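Local structure of DNA translocase coupling protein (Clostridium perfringens, 6O1W) at residues S58-P61 / Q62-S66; I149-Q152 / L153-G157; R202-L205 / L206-S209. The protein probably couples plasmid conjugation to ATP hydrolysis as an FtsK/SpoIIIE-like DNA translocase, this chain being one piece of the longer membrane protein. All coordinates share one frame; numbering follows the deposited sequence.

Contact 1 (S58-P61 / Q62-S66); sequences SYIP and QLQTS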
loop_
_atom_site.group_PDB
_atom_site.type_symbol
_atom_site.label_atom_id
_atom_site.label_comp_id
_atom_site.label_asym_id
_atom_site.label_seq_id
_atom_site.Cartn_x
_atom_site.Cartn_y
_atom_site.Cartn_z
ATOM N N SER A 58 25.332 -2.820 21.822
ATOM C CA SER A 58 26.704 -2.965 21.331
ATOM C C SER A 58 26.893 -4.321 20.630
ATOM O O SER A 58 27.728 -4.461 19.724
ATOM C CB SER A 58 27.682 -2.858 22.490
ATOM O OG SER A 58 27.763 -1.490 22.844
ATOM N N TYR A 59 26.103 -5.320 21.062
ATOM C CA TYR A 59 26.208 -6.650 20.503
ATOM C C TYR A 59 25.341 -6.885 19.307
ATOM O O TYR A 59 25.404 -7.987 18.804
ATOM C CB TYR A 59 25.941 -7.697 21.582
ATOM C CG TYR A 59 27.199 -8.135 22.288
ATOM C CD1 TYR A 59 27.763 -7.359 23.299
ATOM C CD2 TYR A 59 27.829 -9.330 21.952
ATOM C CE1 TYR A 59 28.889 -7.789 23.996
ATOM C CE2 TYR A 59 29.002 -9.736 22.594
ATOM C CZ TYR A 59 29.522 -8.966 23.621
ATOM O OH TYR A 59 30.640 -9.398 24.290
ATOM N N ILE A 60 24.543 -5.890 18.829
ATOM C CA ILE A 60 23.624 -6.074 17.677
ATOM C C ILE A 60 24.343 -6.678 16.433
ATOM O O ILE A 60 23.868 -7.701 15.918
ATOM C CB ILE A 60 22.798 -4.798 17.324
ATOM C CG1 ILE A 60 21.599 -4.670 18.286
ATOM C CG2 ILE A 60 22.311 -4.792 15.847
ATOM C CD1 ILE A 60 20.836 -3.275 18.190
ATOM N N PRO A 61 25.454 -6.093 15.917
ATOM C CA PRO A 61 26.107 -6.717 14.769
ATOM C C PRO A 61 26.391 -8.196 15.023
ATOM O O PRO A 61 26.051 -8.980 14.163
ATOM C CB PRO A 61 27.394 -5.897 14.609
ATOM C CG PRO A 61 27.013 -4.562 15.116
ATOM C CD PRO A 61 26.183 -4.873 16.326
ATOM N N GLN A 62 26.911 -8.580 16.213
ATOM C CA GLN A 62 27.254 -9.985 16.504
ATOM C C GLN A 62 26.047 -10.930 16.676
ATOM O O GLN A 62 26.090 -12.062 16.188
ATOM C CB GLN A 62 28.200 -10.113 17.702
ATOM C CG GLN A 62 28.648 -11.572 17.907
ATOM C CD GLN A 62 29.527 -12.046 16.778
ATOM O OE1 GLN A 62 30.534 -11.422 16.446
ATOM N NE2 GLN A 62 29.163 -13.146 16.153
ATOM N N LEU A 63 24.991 -10.465 17.341
ATOM C CA LEU A 63 23.754 -11.229 17.548
ATOM C C LEU A 63 23.049 -11.503 16.234
ATOM O O LEU A 63 22.467 -12.570 16.074
ATOM C CB LEU A 63 22.801 -10.490 18.498
ATOM C CG LEU A 63 23.358 -10.305 19.906
ATOM C CD1 LEU A 63 22.477 -9.392 20.710
ATOM C CD2 LEU A 63 23.571 -11.663 20.612
ATOM N N GLN A 64 23.106 -10.549 15.291
ATOM C CA GLN A 64 22.524 -10.767 13.971
ATOM C C GLN A 64 23.200 -11.965 13.316
ATOM O O GLN A 64 22.514 -12.821 12.804
ATOM C CB GLN A 64 22.707 -9.550 13.069
ATOM C CG GLN A 64 21.764 -8.417 13.396
ATOM C CD GLN A 64 21.822 -7.316 12.359
ATOM O OE1 GLN A 64 22.825 -7.105 11.648
ATOM N NE2 GLN A 64 20.746 -6.594 12.251
ATOM N N THR A 65 24.524 -12.023 13.344
ATOM C CA THR A 65 25.300 -13.119 12.766
ATOM C C THR A 65 25.126 -14.467 13.524
ATOM O O THR A 65 24.912 -15.502 12.896
ATOM C CB THR A 65 26.754 -12.689 12.666
ATOM O OG1 THR A 65 26.792 -11.568 11.793
ATOM C CG2 THR A 65 27.647 -13.778 12.111
ATOM N N SER A 66 25.258 -14.448 14.838
ATOM C CA SER A 66 25.146 -15.654 15.663
ATOM C C SER A 66 23.737 -16.246 15.543
ATOM O O SER A 66 23.609 -17.429 15.286
ATOM C CB SER A 66 25.456 -15.332 17.126
ATOM O OG SER A 66 26.818 -14.964 17.256
#
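Leu63 turns its CG back alongside its own backbone N (chi1 -63°), which lays the side chain against Tyr59 one helical turn earlier. This is the first turn of helix 60-67, which packs on the four-stranded antiparallel sheet of the N-terminal part of the chain. Leu63 CG comes within 3.3 Å of Tyr59 O, and Leu63 CD1 meets Tyr59 CB at 4.0 Å, so the leucine branch touches the root of the tyrosine side chain. The same carbonyl starts the helical bonding: Leu63 N donates to Tyr59 O at 2.9 Å, and Gln64 N to Ile60 O at 3.0 Å, both nearly straight. Pro61, which has no N-H to give, sits where an i to i+4 donor is not needed, in the first turn. Beyond the backbone, Leu63 and Ile60 reach strand 69-76 at Ile71 and Ile74, while the Tyr59 ring meets Phe21 with planes about 55° apart. Gln62 takes the other course: its CG is anti to the backbone N (chi1 -175°) and its chain then bends. That curl brings the amide over the next turn, where Gln62 NE2 donates to Ser66 OG at 3.2 Å, the hydroxyl lying close to the amide plane.

Contact 2 (I149-Q152 / L153-G157); sequences ILWQ and LLKQG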
loop_
_atom_site.group_PDB
_atom_site.type_symbol
_atom_site.label_atom_id
_atom_site.label_comp_id
_atom_site.label_asym_id
_atom_site.label_seq_id
_atom_site.Cartn_x
_atom_site.Cartn_y
_atom_site.Cartn_z
ATOM N N ILE A 149 1.084 1.584 -10.956
ATOM C CA ILE A 149 -0.209 0.943 -11.266
ATOM C C ILE A 149 -0.807 1.629 -12.509
ATOM O O ILE A 149 -1.256 0.947 -13.417
ATOM C CB ILE A 149 -1.179 1.043 -10.057
ATOM C CG1 ILE A 149 -0.678 0.134 -8.890
ATOM C CG2 ILE A 149 -2.645 0.672 -10.487
ATOM C CD1 ILE A 149 -1.297 0.441 -7.583
ATOM N N LEU A 150 -0.792 2.983 -12.536
ATOM C CA LEU A 150 -1.310 3.797 -13.635
ATOM C C LEU A 150 -0.637 3.427 -14.948
ATOM O O LEU A 150 -1.331 3.223 -15.939
ATOM C CB LEU A 150 -1.096 5.295 -13.317
ATOM C CG LEU A 150 -1.404 6.323 -14.416
ATOM C CD1 LEU A 150 -2.919 6.237 -14.873
ATOM C CD2 LEU A 150 -1.045 7.741 -13.936
ATOM N N TRP A 151 0.709 3.341 -14.952
ATOM C CA TRP A 151 1.526 2.982 -16.113
ATOM C C TRP A 151 1.119 1.614 -16.692
ATOM O O TRP A 151 0.893 1.488 -17.894
ATOM C CB TRP A 151 3.011 2.976 -15.702
ATOM C CG TRP A 151 3.903 2.513 -16.814
ATOM C CD1 TRP A 151 4.559 1.317 -16.893
ATOM C CD2 TRP A 151 4.098 3.166 -18.084
ATOM N NE1 TRP A 151 5.244 1.233 -18.086
ATOM C CE2 TRP A 151 4.965 2.349 -18.844
ATOM C CE3 TRP A 151 3.668 4.393 -18.626
ATOM C CZ2 TRP A 151 5.412 2.714 -20.121
ATOM C CZ3 TRP A 151 4.096 4.747 -19.901
ATOM C CH2 TRP A 151 4.949 3.907 -20.638
ATOM N N GLN A 152 0.956 0.620 -15.817
ATOM C CA GLN A 152 0.539 -0.735 -16.170
ATOM C C GLN A 152 -0.813 -0.736 -16.873
ATOM O O GLN A 152 -0.925 -1.311 -17.958
ATOM C CB GLN A 152 0.528 -1.651 -14.928
ATOM C CG GLN A 152 1.945 -1.899 -14.397
ATOM C CD GLN A 152 1.999 -2.730 -13.142
ATOM O OE1 GLN A 152 2.408 -2.289 -12.071
ATOM N NE2 GLN A 152 1.593 -3.948 -13.247
ATOM N N LEU A 153 -1.797 -0.016 -16.304
ATOM C CA LEU A 153 -3.127 0.109 -16.889
ATOM C C LEU A 153 -3.140 0.906 -18.186
ATOM O O LEU A 153 -3.880 0.538 -19.095
ATOM C CB LEU A 153 -4.135 0.656 -15.882
ATOM C CG LEU A 153 -4.328 -0.259 -14.677
ATOM C CD1 LEU A 153 -5.171 0.421 -13.613
ATOM C CD2 LEU A 153 -4.874 -1.643 -15.112
ATOM N N LEU A 154 -2.308 1.961 -18.293
ATOM C CA LEU A 154 -2.185 2.746 -19.538
ATOM C C LEU A 154 -1.623 1.846 -20.659
ATOM O O LEU A 154 -2.031 1.972 -21.813
ATOM C CB LEU A 154 -1.239 3.955 -19.328
ATOM C CG LEU A 154 -1.799 5.142 -18.534
ATOM C CD1 LEU A 154 -0.764 6.202 -18.364
ATOM C CD2 LEU A 154 -3.046 5.740 -19.210
ATOM N N LYS A 155 -0.710 0.917 -20.296
ATOM C CA LYS A 155 -0.096 -0.071 -21.203
ATOM C C LYS A 155 -1.090 -1.148 -21.593
ATOM O O LYS A 155 -0.871 -1.807 -22.589
ATOM C CB LYS A 155 1.157 -0.730 -20.554
ATOM C CG LYS A 155 2.399 0.154 -20.526
ATOM C CD LYS A 155 3.101 0.190 -21.880
ATOM C CE LYS A 155 4.106 -0.915 -22.071
ATOM N NZ LYS A 155 4.363 -1.157 -23.512
ATOM N N GLN A 156 -2.180 -1.341 -20.814
ATOM C CA GLN A 156 -3.233 -2.318 -21.162
ATOM C C GLN A 156 -4.378 -1.635 -21.874
ATOM O O GLN A 156 -5.379 -2.279 -22.154
ATOM C CB GLN A 156 -3.745 -3.091 -19.943
ATOM C CG GLN A 156 -2.645 -3.893 -19.257
ATOM C CD GLN A 156 -3.057 -4.510 -17.957
ATOM O OE1 GLN A 156 -4.171 -4.331 -17.474
ATOM N NE2 GLN A 156 -2.164 -5.275 -17.371
ATOM N N GLY A 157 -4.224 -0.345 -22.178
ATOM C CA GLY A 157 -5.233 0.408 -22.927
ATOM C C GLY A 157 -6.277 1.153 -22.114
ATOM O O GLY A 157 -7.263 1.623 -22.686
#
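Three i to i+4 bonds run from Ile149 O, Leu150 O and Trp151 O to the amides of Leu153, Leu154 and Lys155, while the next, Gln156 N to Gln152 O at 3.1 Å, is weak as helix 142-155 ends. The ending is a Schellman motif with Gly157, at positive phi, as its C-prime residue: Ala158 N pairs with Leu153 O, and Gly157 N with Leu154 O. This helix begins with the last residues of the Walker A motif of a P-loop NTPase fold, and its leucines face the large sheet. Leu150 and Leu154 cross at an angle, Leu150 CD1 lying 4.0 Å from Leu154 CG; Leu150 packs on strands 159-163 and 229-233, and Leu154 on Ala160. Ile149 and Leu153 run side by side, with Ile149 CG2 at 4.0 Å from Leu153 CD1, and reach strand 111-116 at Val114 and Val112. Trp151, its CG anti to the backbone N (chi1 176°), swings the indole along the helix beside Lys155. Trp100 and Phe343 also meet this ring, and Trp151 NE1 donates to Asp102 OD1. The lysine chain folds over one indole face as a CH-pi contact: Lys155 CG stands 4.0 Å from the centroid of the five-membered ring of Trp151, 23° off its normal, and Lys155 CD lies 3.8 Å from Trp151 CZ2.

Contact 3 (R202-L205 / L206-S209); sequences RLKL and LRES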
loop_
_atom_site.group_PDB
_atom_site.type_symbol
_atom_site.label_atom_id
_atom_site.label_comp_id
_atom_site.label_asym_id
_atom_site.label_seq_id
_atom_site.Cartn_x
_atom_site.Cartn_y
_atom_site.Cartn_z
ATOM N N ARG A 202 -23.063 2.026 -17.488
ATOM C CA ARG A 202 -22.411 0.716 -17.565
ATOM C C ARG A 202 -23.198 -0.333 -16.809
ATOM O O ARG A 202 -23.397 -1.418 -17.350
ATOM C CB ARG A 202 -20.970 0.794 -17.063
ATOM C CG ARG A 202 -20.068 1.544 -18.037
ATOM C CD ARG A 202 -18.598 1.505 -17.625
ATOM N NE ARG A 202 -17.807 2.240 -18.612
ATOM C CZ ARG A 202 -16.512 2.083 -18.829
ATOM N NH1 ARG A 202 -15.806 1.221 -18.102
ATOM N NH2 ARG A 202 -15.902 2.803 -19.753
ATOM N N LEU A 203 -23.738 0.007 -15.612
ATOM C CA LEU A 203 -24.577 -0.919 -14.837
ATOM C C LEU A 203 -25.834 -1.272 -15.642
ATOM O O LEU A 203 -26.271 -2.419 -15.625
ATOM C CB LEU A 203 -25.011 -0.305 -13.494
ATOM C CG LEU A 203 -23.993 -0.184 -12.373
ATOM C CD1 LEU A 203 -24.621 0.543 -11.180
ATOM C CD2 LEU A 203 -23.525 -1.546 -11.900
ATOM N N LYS A 204 -26.391 -0.283 -16.361
ATOM C CA LYS A 204 -27.603 -0.419 -17.186
ATOM C C LYS A 204 -27.300 -1.409 -18.341
ATOM O O LYS A 204 -28.083 -2.331 -18.574
ATOM C CB LYS A 204 -27.988 0.987 -17.717
ATOM C CG LYS A 204 -29.305 1.099 -18.445
ATOM C CD LYS A 204 -29.576 2.571 -18.861
ATOM C CE LYS A 204 -30.882 2.740 -19.614
ATOM N NZ LYS A 204 -30.855 2.040 -20.938
ATOM N N LEU A 205 -26.126 -1.264 -18.989
ATOM C CA LEU A 205 -25.684 -2.156 -20.068
ATOM C C LEU A 205 -25.493 -3.603 -19.584
ATOM O O LEU A 205 -25.918 -4.537 -20.261
ATOM C CB LEU A 205 -24.403 -1.625 -20.733
ATOM C CG LEU A 205 -24.548 -0.347 -21.587
ATOM C CD1 LEU A 205 -23.169 0.201 -21.986
ATOM C CD2 LEU A 205 -25.420 -0.597 -22.851
ATOM N N LEU A 206 -24.943 -3.782 -18.368
ATOM C CA LEU A 206 -24.765 -5.103 -17.743
ATOM C C LEU A 206 -26.086 -5.772 -17.421
ATOM O O LEU A 206 -26.248 -6.945 -17.759
ATOM C CB LEU A 206 -23.876 -5.011 -16.489
ATOM C CG LEU A 206 -22.461 -4.450 -16.727
ATOM C CD1 LEU A 206 -21.670 -4.397 -15.433
ATOM C CD2 LEU A 206 -21.708 -5.267 -17.769
ATOM N N ARG A 207 -27.058 -5.046 -16.825
ATOM C CA ARG A 207 -28.376 -5.643 -16.519
ATOM C C ARG A 207 -29.084 -6.045 -17.797
ATOM O O ARG A 207 -29.538 -7.177 -17.914
ATOM C CB ARG A 207 -29.298 -4.673 -15.744
ATOM C CG ARG A 207 -28.833 -4.356 -14.325
ATOM C CD ARG A 207 -29.900 -3.637 -13.510
ATOM N NE ARG A 207 -30.282 -2.365 -14.122
ATOM C CZ ARG A 207 -29.646 -1.212 -13.934
ATOM N NH1 ARG A 207 -28.606 -1.146 -13.125
ATOM N NH2 ARG A 207 -30.047 -0.117 -14.567
ATOM N N GLU A 208 -29.163 -5.123 -18.763
ATOM C CA GLU A 208 -29.867 -5.343 -20.034
ATOM C C GLU A 208 -29.316 -6.490 -20.882
ATOM O O GLU A 208 -30.090 -7.159 -21.555
ATOM C CB GLU A 208 -29.915 -4.039 -20.858
ATOM C CG GLU A 208 -30.809 -2.983 -20.203
ATOM C CD GLU A 208 -30.603 -1.542 -20.649
ATOM O OE1 GLU A 208 -29.646 -1.250 -21.407
ATOM O OE2 GLU A 208 -31.427 -0.695 -20.236
ATOM N N SER A 209 -27.993 -6.683 -20.880
ATOM C CA SER A 209 -27.350 -7.713 -21.700
ATOM C C SER A 209 -27.134 -9.019 -20.955
ATOM O O SER A 209 -26.674 -9.981 -21.563
ATOM C CB SER A 209 -26.008 -7.198 -22.223
ATOM O OG SER A 209 -25.077 -6.972 -21.177
HETATM O O HOH W 1 -28.471 1.213 -22.193
#
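One face of the Arg207 guanidinium lies over the preceding turn of helix 185-209, with Leu203 O and Lys204 CA each 3.6 Å from its plane and offset toward the rim. A bend at chi3 (-60°) folds the arginine back, bringing Arg207 NH1 to 3.7 Å from Leu203 CB. The carboxylate of Glu208 forms an i to i+4 salt bridge, Lys204 NZ donating a hydrogen bond to the syn lone pair of Glu208 OE2 at 2.9 Å. A water closes the ring, accepting from Lys204 NZ and donating to Glu208 OE1, so both carboxylate oxygens are engaged at this exposed site. On the inner side, Leu205 and Leu206 pack on Tyr217 of helix 214-220, and Leu206 CG comes within 3.2 Å of Arg202 O. The guanidinium of Arg202 points elsewhere, salt-bridged to Glu198 of the same helix and bonded to the carbonyls of Thr270 and Lys227, which tie the helix to neighbouring loops. Near the C-terminal end, Ser209 OG sits between its own N and carbonyl carbon (chi1 65°), which turns it back to Leu205 O; it also bonds to Ser211 OG. Ser209 N at 3.0 Å and Ser209 OG at 2.7 Å grip Leu205 O from opposite faces of its carbonyl plane.

Each contact is local to one helix or its end, but the surroundings differ. Contact 2 is buried in the P-loop NTPase part, where leucines and an isoleucine meet the large sheet, and an indole lies among neighbouring aromatic rings. Contact 1, at the surface, and contact 3, partly buried, are each centred about 32 Å from the chain's centre, on opposite sides of it and about 63 Å apart between centres. Contact 1 begins a helix on the separate four-stranded sheet; contacts 2 and 3 fall toward the ends of theirs, both within the FtsK/SpoIIIE-family part, with nearest atoms about 9 Å apart. Chemistry follows place: amide-hydroxyl pairing in contact 1, apolar and CH-pi packing in contact 2, a hydrated ion pair in contact 3.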